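Local structure of esterase (uncultured bacterium FLS12, 4RGY) at residues H189-F192 and A193-E196; D227-G231 and L232-F236; T97-S100 and E101-A105; R256-A259 and W260-L263. The protein hydrolyses ester bonds as a low-temperature-active alkaline esterase, with a fold assigned to the alpha/beta-hydrolase clan. All coordinates share one frame; numbering follows the deposited sequence.

Overall arrangement
The four contacts lie on or at the ends of helices flanking the central mixed sheet of an alpha/beta-hydrolase fold. Contacts 1 and 2 are neighbours, centres 12 Å apart: H228 NE2 probably donates to F192 O at 2.8 Å, and A195 CB packs on V229 CG1 at 3.7 Å. Contact 4 is about 6 Å from contact 2 at the nearest atoms. Contact 3, on helix 95-110, touches none of the others; its nearest atoms are about 10 Å from contact 1. A probable catalytic triad of S126, D216 and H245 fits the clan; helices 127-138, 219-232 and 247-260 follow these residues in turn, L191 of contact 1 rests on the first, and contacts 2 and 4 close the other two.

Contact 1 of 4, residues H189-F192 and A193-E196; sequences HDLF and ALAE
D190 caps helix 191-200 at its N-terminus and meets A193 and L194 in the opening turn, a classic N-cap arrangement. Starting from the backbone, its CB lies 4.1 Å from A193 CB and CG comes within 3.7 Å of A193 N. CG stands anti to the backbone N (chi1 179°), which swings the carboxylate back over the end of the helix. There OD1 accepts from F192 N at 2.9 Å, a bent bond (138°) whose donor sits above the carboxylate plane. OD2, at the other tip, passes the methyl of A193 and takes its hydrogen bond from G186 N in the preceding loop. Two backbone N-H groups therefore hold the carboxylate, whose charge would suit the positive end of the helix dipole. With an alanine here, F192 N and G186 N would probably both be left without their acceptor, and the first turn would be freer to fray.

The regular helical pattern starts at once, L194 N reaching D190 O at 3.0 Å in a nearly straight bond (164°). On the buried side L191 CD2 meets L194 CD1 at 4.0 Å, the two branches set at a slant, and L191 also reaches Y130, K134 and M137 of helix 127-138. The F192 and F225 rings meet edge-to-face. One turn on, E196 donates its N-H to F192 O, and its CG lies 3.5 Å from that same oxygen.

Contact 2 of 4, residues D227-G231 and L232-F236; sequences DHVRG and LGLDF
V229 O and R230 O take the N-H groups that close helix 219-232: L234 N reaches back to V229 O at 3.1 Å and G233 N to R230 O at 3.2 Å. With the positive phi of G233 (89°) these two bonds make a Schellman motif. A side chain at G233 would be jammed against the preceding carbonyl oxygen, so the position calls for glycine. L232 N adds only weak bonds, to H228 O and V229 O.

The hydrophobic pair expected across such a cap is present: V229 CG1 meets L234 CD2 at 4.1 Å. The other methyl, V229 CG2, lies 3.6 Å from F236 CD1, the two side chains crossing at about a right angle. F236 also reaches L208 and Q210 of strand 207-213, and an alanine in its place would probably open a gap between V229 and that strand. On another side of the helix, L232 CD1 sits over one face of the H228 ring, 3.8 Å from the centroid and 26° off the normal, a CH-pi contact displaced toward the rim. A trans chi1 (175°) at H228 brings the imidazole under this methyl, while its NE2 is engaged by F192 O of helix 191-200.

The polar and apolar roles are thus separate: backbone bonds turn the chain out of the helix, apolar branches seat the turn against helix 191-200 and strand 207-213, and bonding through NE2 is likely to hold the imidazole's rotation beneath L232.

Contact 3 of 4, residues T97-S100 and E101-A105; sequences TFIS and EELPA
T97 O is shared by two successive amides, E101 N at 3.0 Å and E102 N at 3.3 Å; the latter lies in the carbonyl plane, the former above it. F98 O is met by L103 N at 2.8 Å, five residues on, the wider spacing of a pi-type turn. I99 O is approached instead by P104 CD at 3.3 Å, a carbon, because proline has no N-H to give, and the helix kinks here.

S100 OG occupies the position between backbone N and carbonyl carbon (chi1 67°), close enough to bond to W96 O in the preceding turn. It also accepts from a water at 2.7 Å. The same water donates to E101 OE2 at 2.8 Å, linking hydroxyl and carboxylate, and OE2 has a salt bridge to R142 besides, which probably balances its charge.

Helix 95-110 packs against the central sheet of the alpha/beta-hydrolase fold, where I99 and L103, lying side by side and pointing the same way, both reach strands 75-79 and 45-49. Next to them L103 CB sits over one face of the F98 ring, 4.1 Å from the centroid and 15° off the normal. At the ring's edge, E102 OE1 approaches F98 CD1 at 3.5 Å, the carboxylate standing nearly perpendicular to the ring (89°). The E102 oxygens bond at the turn after strand 2-11, OE1 to S11 OG and OE2 to D12 N, while T97 OG1 bonds to D88.

Contact 4 of 4, residues R256-A259 and W260-L263; sequences RVLA and WLPL
W260 N reaches back to R256 O at 3.1 Å in a weak bond, and L261 N makes weak bonds to both V257 O and L258 O, as helix 247-260 ends and the chain leaves helical geometry at L261. This is the end of the last modelled helix of the alpha/beta-hydrolase fold.

With chi1 at 163° the W260 side chain leaves on the far side of its CA-CB bond from its own N, which carries the indole across to strand 145-149, where it touches A145 and A147. Its benzo edge turns back to the helix: CE3 is 3.6 Å from V257 O, which lies near the ring plane, and 4.3 Å from V257 CG1. K207 makes a cation-pi contact with this indole, and Y209 also meets it. L258 and L261 run side by side in the same direction, with L258 CD2 and L261 CD1 4.1 Å apart; L261 goes on to touch F121 of strand 120-125.

P262 centres an inverse gamma turn, closed by a weak bond from L263 N to L261 O. That carbonyl also accepts from two waters which tie it to the last helical turn: one lies 2.8 Å from both L261 O and L258 O, the other 2.9 Å from both L261 O and A259 O.

Contact 1 of 4, residues H189-F192 and A193-E196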
loop_
_atom_site.group_PDB
_atom_site.type_symbol
_atom_site.label_atom_id
_atom_site.label_comp_id
_atom_site.label_asym_id
_atom_site.label_seq_id
_atom_site.Cartn_x
_atom_site.Cartn_y
_atom_site.Cartn_z
ATOM N N HIS A 189 -28.226 13.427 -16.959
ATOM C CA HIS A 189 -27.027 13.910 -16.272
ATOM C C HIS A 189 -27.356 15.085 -15.355
ATOM O O HIS A 189 -26.579 15.445 -14.481
ATOM C CB HIS A 189 -25.963 14.408 -17.257
ATOM C CG HIS A 189 -25.607 13.441 -18.343
ATOM N ND1 HIS A 189 -24.680 12.440 -18.172
ATOM C CD2 HIS A 189 -26.018 13.363 -19.631
ATOM C CE1 HIS A 189 -24.552 11.767 -19.304
ATOM N NE2 HIS A 189 -25.343 12.315 -20.206
ATOM N N ASP A 190 -28.489 15.725 -15.621
ATOM C CA ASP A 190 -28.843 16.997 -15.002
ATOM C C ASP A 190 -29.580 16.776 -13.691
ATOM O O ASP A 190 -30.734 16.330 -13.683
ATOM C CB ASP A 190 -29.717 17.752 -16.004
ATOM C CG ASP A 190 -30.205 19.097 -15.504
ATOM O OD1 ASP A 190 -29.860 19.524 -14.383
ATOM O OD2 ASP A 190 -30.933 19.752 -16.298
ATOM N N LEU A 191 -28.902 17.053 -12.576
ATOM C CA LEU A 191 -29.513 16.855 -11.255
ATOM C C LEU A 191 -30.802 17.653 -11.069
ATOM O O LEU A 191 -31.677 17.234 -10.306
ATOM C CB LEU A 191 -28.547 17.214 -10.122
ATOM C CG LEU A 191 -27.239 16.441 -10.036
ATOM C CD1 LEU A 191 -26.511 16.894 -8.788
ATOM C CD2 LEU A 191 -27.504 14.948 -9.993
ATOM N N PHE A 192 -30.920 18.787 -11.757
ATOM C CA PHE A 192 -32.138 19.589 -11.653
ATOM C C PHE A 192 -33.325 18.817 -12.223
ATOM O O PHE A 192 -34.403 18.803 -11.629
ATOM C CB PHE A 192 -31.970 20.941 -12.349
ATOM C CG PHE A 192 -31.063 21.894 -11.625
ATOM C CD1 PHE A 192 -29.692 21.646 -11.528
ATOM C CD2 PHE A 192 -31.577 23.035 -11.024
ATOM C CE1 PHE A 192 -28.853 22.522 -10.847
ATOM C CE2 PHE A 192 -30.749 23.920 -10.359
ATOM C CZ PHE A 192 -29.384 23.668 -10.267
ATOM N N ALA A 193 -33.111 18.140 -13.348
ATOM C CA ALA A 193 -34.139 17.302 -13.951
ATOM C C ALA A 193 -34.435 16.081 -13.094
ATOM O O ALA A 193 -35.596 15.695 -12.911
ATOM C CB ALA A 193 -33.718 16.875 -15.365
ATOM N N LEU A 194 -33.387 15.453 -12.563
ATOM C CA LEU A 194 -33.576 14.295 -11.707
ATOM C C LEU A 194 -34.398 14.660 -10.467
ATOM O O LEU A 194 -35.245 13.876 -10.028
ATOM C CB LEU A 194 -32.229 13.678 -11.315
ATOM C CG LEU A 194 -31.379 13.142 -12.486
ATOM C CD1 LEU A 194 -30.089 12.557 -11.949
ATOM C CD2 LEU A 194 -32.117 12.103 -13.322
ATOM N N ALA A 195 -34.151 15.845 -9.912
ATOM C CA ALA A 195 -34.910 16.322 -8.765
ATOM C C ALA A 195 -36.393 16.476 -9.115
ATOM O O ALA A 195 -37.258 16.143 -8.313
ATOM C CB ALA A 195 -34.327 17.629 -8.243
ATOM N N GLU A 196 -36.694 16.956 -10.319
ATOM C CA GLU A 196 -38.090 17.031 -10.762
ATOM C C GLU A 196 -38.757 15.656 -10.805
ATOM O O GLU A 196 -39.932 15.508 -10.458
ATOM C CB GLU A 196 -38.214 17.743 -12.118
ATOM C CG GLU A 196 -37.811 19.211 -12.071
ATOM C CD GLU A 196 -38.330 20.003 -13.249
ATOM O OE1 GLU A 196 -39.547 19.944 -13.519
ATOM O OE2 GLU A 196 -37.514 20.681 -13.909
#

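Contact 2 of 4, residues D227-G231 and L232-F236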
loop_
_atom_site.group_PDB
_atom_site.type_symbol
_atom_site.label_atom_id
_atom_site.label_comp_id
_atom_site.label_asym_id
_atom_site.label_seq_id
_atom_site.Cartn_x
_atom_site.Cartn_y
_atom_site.Cartn_z
ATOM N N ASP A 227 -32.442 26.097 -3.982
ATOM C CA ASP A 227 -33.688 26.821 -4.227
ATOM C C ASP A 227 -34.599 26.011 -5.150
ATOM O O ASP A 227 -35.815 25.964 -4.964
ATOM C CB ASP A 227 -33.409 28.211 -4.808
ATOM C CG ASP A 227 -32.806 29.169 -3.789
ATOM O OD1 ASP A 227 -32.768 28.831 -2.589
ATOM O OD2 ASP A 227 -32.354 30.251 -4.207
ATOM N N HIS A 228 -33.996 25.321 -6.114
ATOM C CA HIS A 228 -34.753 24.469 -7.017
ATOM C C HIS A 228 -35.451 23.346 -6.264
ATOM O O HIS A 228 -36.671 23.174 -6.381
ATOM C CB HIS A 228 -33.819 23.903 -8.088
ATOM C CG HIS A 228 -34.458 22.909 -9.006
ATOM N ND1 HIS A 228 -35.424 23.254 -9.928
ATOM C CD2 HIS A 228 -34.226 21.587 -9.180
ATOM C CE1 HIS A 228 -35.770 22.179 -10.618
ATOM N NE2 HIS A 228 -35.062 21.154 -10.179
ATOM N N VAL A 229 -34.700 22.581 -5.475
ATOM C CA VAL A 229 -35.316 21.441 -4.800
ATOM C C VAL A 229 -36.324 21.874 -3.730
ATOM O O VAL A 229 -37.335 21.198 -3.524
ATOM C CB VAL A 229 -34.279 20.427 -4.246
ATOM C CG1 VAL A 229 -33.434 19.877 -5.383
ATOM C CG2 VAL A 229 -33.403 21.054 -3.166
ATOM N N ARG A 230 -36.060 22.991 -3.068
ATOM C CA ARG A 230 -36.980 23.499 -2.051
ATOM C C ARG A 230 -38.297 23.940 -2.657
ATOM O O ARG A 230 -39.354 23.730 -2.063
ATOM C CB ARG A 230 -36.361 24.671 -1.316
ATOM C CG ARG A 230 -35.398 24.232 -0.271
ATOM C CD ARG A 230 -34.466 25.351 0.092
ATOM N NE ARG A 230 -33.994 25.259 1.470
ATOM C CZ ARG A 230 -33.380 24.219 2.037
ATOM N NH1 ARG A 230 -33.110 23.089 1.373
ATOM N NH2 ARG A 230 -33.037 24.323 3.316
ATOM N N GLY A 231 -38.230 24.558 -3.831
ATOM C CA GLY A 231 -39.425 24.979 -4.542
ATOM C C GLY A 231 -40.231 23.792 -5.033
ATOM O O GLY A 231 -41.443 23.897 -5.266
ATOM N N LEU A 232 -39.556 22.656 -5.216
ATOM C CA LEU A 232 -40.231 21.432 -5.644
ATOM C C LEU A 232 -40.889 20.676 -4.505
ATOM O O LEU A 232 -41.739 19.818 -4.748
ATOM C CB LEU A 232 -39.253 20.479 -6.348
ATOM C CG LEU A 232 -38.650 20.909 -7.679
ATOM C CD1 LEU A 232 -37.561 19.926 -8.088
ATOM C CD2 LEU A 232 -39.727 20.969 -8.741
ATOM N N GLY A 233 -40.491 20.969 -3.265
ATOM C CA GLY A 233 -40.982 20.213 -2.126
ATOM C C GLY A 233 -40.158 18.988 -1.773
ATOM O O GLY A 233 -40.582 18.173 -0.952
ATOM N N LEU A 234 -38.980 18.870 -2.379
ATOM C CA LEU A 234 -38.098 17.729 -2.146
ATOM C C LEU A 234 -37.284 17.953 -0.872
ATOM O O LEU A 234 -36.496 18.899 -0.806
ATOM C CB LEU A 234 -37.190 17.551 -3.372
ATOM C CG LEU A 234 -36.279 16.337 -3.499
ATOM C CD1 LEU A 234 -37.096 15.081 -3.354
ATOM C CD2 LEU A 234 -35.575 16.369 -4.841
ATOM N N ASP A 235 -37.473 17.084 0.127
ATOM C CA ASP A 235 -36.902 17.241 1.475
ATOM C C ASP A 235 -35.386 17.025 1.551
ATOM O O ASP A 235 -34.905 15.887 1.491
ATOM C CB ASP A 235 -37.618 16.302 2.464
ATOM C CG ASP A 235 -37.275 16.593 3.939
ATOM O OD1 ASP A 235 -36.531 17.554 4.236
ATOM O OD2 ASP A 235 -37.773 15.849 4.814
ATOM N N PHE A 236 -34.651 18.124 1.696
ATOM C CA PHE A 236 -33.203 18.109 1.888
ATOM C C PHE A 236 -32.841 18.719 3.229
ATOM O O PHE A 236 -33.453 19.704 3.674
ATOM C CB PHE A 236 -32.504 18.969 0.828
ATOM C CG PHE A 236 -32.074 18.226 -0.409
ATOM C CD1 PHE A 236 -32.991 17.927 -1.407
ATOM C CD2 PHE A 236 -30.735 17.895 -0.607
ATOM C CE1 PHE A 236 -32.598 17.275 -2.556
ATOM C CE2 PHE A 236 -30.330 17.233 -1.761
ATOM C CZ PHE A 236 -31.269 16.931 -2.741
#

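Contact 3 of 4, residues T97-S100 and E101-A105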
loop_
_atom_site.group_PDB
_atom_site.type_symbol
_atom_site.label_atom_id
_atom_site.label_comp_id
_atom_site.label_asym_id
_atom_site.label_seq_id
_atom_site.Cartn_x
_atom_site.Cartn_y
_atom_site.Cartn_z
ATOM N N THR A 97 -21.502 3.196 -15.170
ATOM C CA THR A 97 -21.838 1.790 -15.028
ATOM C C THR A 97 -20.917 1.155 -13.981
ATOM O O THR A 97 -21.335 0.304 -13.192
ATOM C CB THR A 97 -21.788 1.060 -16.384
ATOM O OG1 THR A 97 -22.807 1.609 -17.231
ATOM C CG2 THR A 97 -22.048 -0.434 -16.226
ATOM N N PHE A 98 -19.663 1.598 -13.949
ATOM C CA PHE A 98 -18.736 1.139 -12.929
ATOM C C PHE A 98 -19.228 1.510 -11.528
ATOM O O PHE A 98 -19.372 0.642 -10.655
ATOM C CB PHE A 98 -17.348 1.742 -13.184
ATOM C CG PHE A 98 -16.362 1.489 -12.075
ATOM C CD1 PHE A 98 -15.898 0.198 -11.813
ATOM C CD2 PHE A 98 -15.889 2.543 -11.300
ATOM C CE1 PHE A 98 -14.985 -0.038 -10.797
ATOM C CE2 PHE A 98 -14.969 2.314 -10.284
ATOM C CZ PHE A 98 -14.517 1.021 -10.033
ATOM N N ILE A 99 -19.480 2.795 -11.287
ATOM C CA ILE A 99 -19.804 3.220 -9.931
ATOM C C ILE A 99 -21.179 2.719 -9.466
ATOM O O ILE A 99 -21.374 2.433 -8.281
ATOM C CB ILE A 99 -19.664 4.756 -9.741
ATOM C CG1 ILE A 99 -19.538 5.114 -8.259
ATOM C CG2 ILE A 99 -20.830 5.518 -10.395
ATOM C CD1 ILE A 99 -18.250 4.648 -7.609
ATOM N N SER A 100 -22.123 2.592 -10.396
ATOM C CA SER A 100 -23.501 2.268 -10.015
ATOM C C SER A 100 -23.803 0.771 -10.021
ATOM O O SER A 100 -24.771 0.333 -9.393
ATOM C CB SER A 100 -24.495 2.995 -10.929
ATOM O OG SER A 100 -24.427 2.498 -12.258
ATOM N N GLU A 101 -22.986 -0.012 -10.721
ATOM C CA GLU A 101 -23.249 -1.442 -10.865
ATOM C C GLU A 101 -22.077 -2.309 -10.403
ATOM O O GLU A 101 -22.188 -3.068 -9.435
ATOM C CB GLU A 101 -23.618 -1.783 -12.314
ATOM C CG GLU A 101 -24.797 -0.993 -12.889
ATOM C CD GLU A 101 -26.130 -1.418 -12.310
ATOM O OE1 GLU A 101 -26.199 -2.515 -11.715
ATOM O OE2 GLU A 101 -27.111 -0.657 -12.450
ATOM N N GLU A 102 -20.949 -2.206 -11.102
ATOM C CA GLU A 102 -19.844 -3.124 -10.855
ATOM C C GLU A 102 -19.152 -2.923 -9.516
ATOM O O GLU A 102 -18.847 -3.884 -8.805
ATOM C CB GLU A 102 -18.810 -3.056 -11.971
ATOM C CG GLU A 102 -17.838 -4.226 -11.908
ATOM C CD GLU A 102 -16.685 -4.096 -12.867
ATOM O OE1 GLU A 102 -16.263 -2.961 -13.151
ATOM O OE2 GLU A 102 -16.187 -5.144 -13.327
ATOM N N LEU A 103 -18.883 -1.673 -9.172
ATOM C CA LEU A 103 -18.120 -1.396 -7.966
ATOM C C LEU A 103 -18.812 -1.875 -6.692
ATOM O O LEU A 103 -18.175 -2.549 -5.883
ATOM C CB LEU A 103 -17.773 0.083 -7.888
ATOM C CG LEU A 103 -16.818 0.542 -6.805
ATOM C CD1 LEU A 103 -16.336 1.745 -7.391
ATOM C CD2 LEU A 103 -17.498 0.868 -5.500
ATOM N N PRO A 104 -20.109 -1.554 -6.504
ATOM C CA PRO A 104 -20.768 -2.090 -5.310
ATOM C C PRO A 104 -20.800 -3.618 -5.311
ATOM O O PRO A 104 -20.619 -4.233 -4.257
ATOM C CB PRO A 104 -22.183 -1.513 -5.396
ATOM C CG PRO A 104 -22.046 -0.307 -6.263
ATOM C CD PRO A 104 -20.995 -0.645 -7.257
ATOM N N ALA A 105 -21.003 -4.229 -6.475
ATOM C CA ALA A 105 -20.988 -5.686 -6.562
ATOM C C ALA A 105 -19.634 -6.253 -6.159
ATOM O O ALA A 105 -19.562 -7.239 -5.423
ATOM C CB ALA A 105 -21.368 -6.158 -7.965
HETATM O O HOH W 1 -26.843 1.943 -13.347
#

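Contact 4 of 4, residues R256-A259 and W260-L263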
loop_
_atom_site.group_PDB
_atom_site.type_symbol
_atom_site.label_atom_id
_atom_site.label_comp_id
_atom_site.label_asym_id
_atom_site.label_seq_id
_atom_site.Cartn_x
_atom_site.Cartn_y
_atom_site.Cartn_z
ATOM N N ARG A 256 -20.882 15.640 10.454
ATOM C CA ARG A 256 -22.301 15.977 10.509
ATOM C C ARG A 256 -23.095 15.044 9.604
ATOM O O ARG A 256 -24.173 14.578 9.967
ATOM C CB ARG A 256 -22.515 17.435 10.118
ATOM C CG ARG A 256 -21.753 18.410 11.012
ATOM C CD ARG A 256 -22.094 19.851 10.673
ATOM N NE ARG A 256 -23.520 20.114 10.833
ATOM C CZ ARG A 256 -24.101 20.441 11.984
ATOM N NH1 ARG A 256 -23.378 20.540 13.097
ATOM N NH2 ARG A 256 -25.408 20.661 12.030
ATOM N N VAL A 257 -22.551 14.738 8.432
ATOM C CA VAL A 257 -23.210 13.792 7.544
ATOM C C VAL A 257 -23.335 12.420 8.206
ATOM O O VAL A 257 -24.387 11.784 8.128
ATOM C CB VAL A 257 -22.474 13.670 6.201
ATOM C CG1 VAL A 257 -22.993 12.476 5.406
ATOM C CG2 VAL A 257 -22.633 14.964 5.399
ATOM N N LEU A 258 -22.267 11.964 8.862
ATOM C CA LEU A 258 -22.301 10.672 9.539
ATOM C C LEU A 258 -23.396 10.611 10.611
ATOM O O LEU A 258 -24.102 9.616 10.716
ATOM C CB LEU A 258 -20.931 10.333 10.134
ATOM C CG LEU A 258 -19.826 9.988 9.126
ATOM C CD1 LEU A 258 -18.494 9.915 9.838
ATOM C CD2 LEU A 258 -20.113 8.681 8.398
ATOM N N ALA A 259 -23.545 11.681 11.386
ATOM C CA ALA A 259 -24.567 11.726 12.434
ATOM C C ALA A 259 -25.975 11.719 11.858
ATOM O O ALA A 259 -26.927 11.263 12.501
ATOM C CB ALA A 259 -24.367 12.950 13.314
ATOM N N TRP A 260 -26.092 12.236 10.642
ATOM C CA TRP A 260 -27.359 12.395 9.947
ATOM C C TRP A 260 -27.822 11.118 9.244
ATOM O O TRP A 260 -29.008 10.960 8.952
ATOM C CB TRP A 260 -27.215 13.556 8.960
ATOM C CG TRP A 260 -28.246 13.670 7.861
ATOM C CD1 TRP A 260 -29.408 14.394 7.887
ATOM C CD2 TRP A 260 -28.169 13.086 6.557
ATOM N NE1 TRP A 260 -30.064 14.279 6.682
ATOM C CE2 TRP A 260 -29.320 13.489 5.844
ATOM C CE3 TRP A 260 -27.233 12.269 5.916
ATOM C CZ2 TRP A 260 -29.567 13.081 4.536
ATOM C CZ3 TRP A 260 -27.477 11.868 4.619
ATOM C CH2 TRP A 260 -28.635 12.274 3.939
ATOM N N LEU A 261 -26.895 10.201 8.968
ATOM C CA LEU A 261 -27.252 8.973 8.260
ATOM C C LEU A 261 -28.341 8.207 9.002
ATOM O O LEU A 261 -28.297 8.092 10.223
ATOM C CB LEU A 261 -26.034 8.066 8.080
ATOM C CG LEU A 261 -24.907 8.521 7.148
ATOM C CD1 LEU A 261 -23.796 7.476 7.135
ATOM C CD2 LEU A 261 -25.417 8.798 5.735
ATOM N N PRO A 262 -29.328 7.684 8.265
ATOM C CA PRO A 262 -30.370 6.867 8.899
ATOM C C PRO A 262 -29.864 5.443 9.134
ATOM O O PRO A 262 -30.320 4.477 8.515
ATOM C CB PRO A 262 -31.497 6.894 7.870
ATOM C CG PRO A 262 -30.788 7.023 6.551
ATOM C CD PRO A 262 -29.586 7.901 6.829
ATOM N N LEU A 263 -28.903 5.327 10.041
ATOM C CA LEU A 263 -28.212 4.067 10.266
ATOM C C LEU A 263 -28.914 3.229 11.331
ATOM O O LEU A 263 -29.234 3.732 12.408
ATOM C CB LEU A 263 -26.765 4.349 10.670
ATOM C CG LEU A 263 -25.873 3.177 11.069
ATOM C CD1 LEU A 263 -25.730 2.229 9.914
ATOM C CD2 LEU A 263 -24.513 3.685 11.504
HETATM O O HOH W 2 -26.007 7.918 11.881
HETATM O O HOH W 3 -29.429 9.850 12.235
#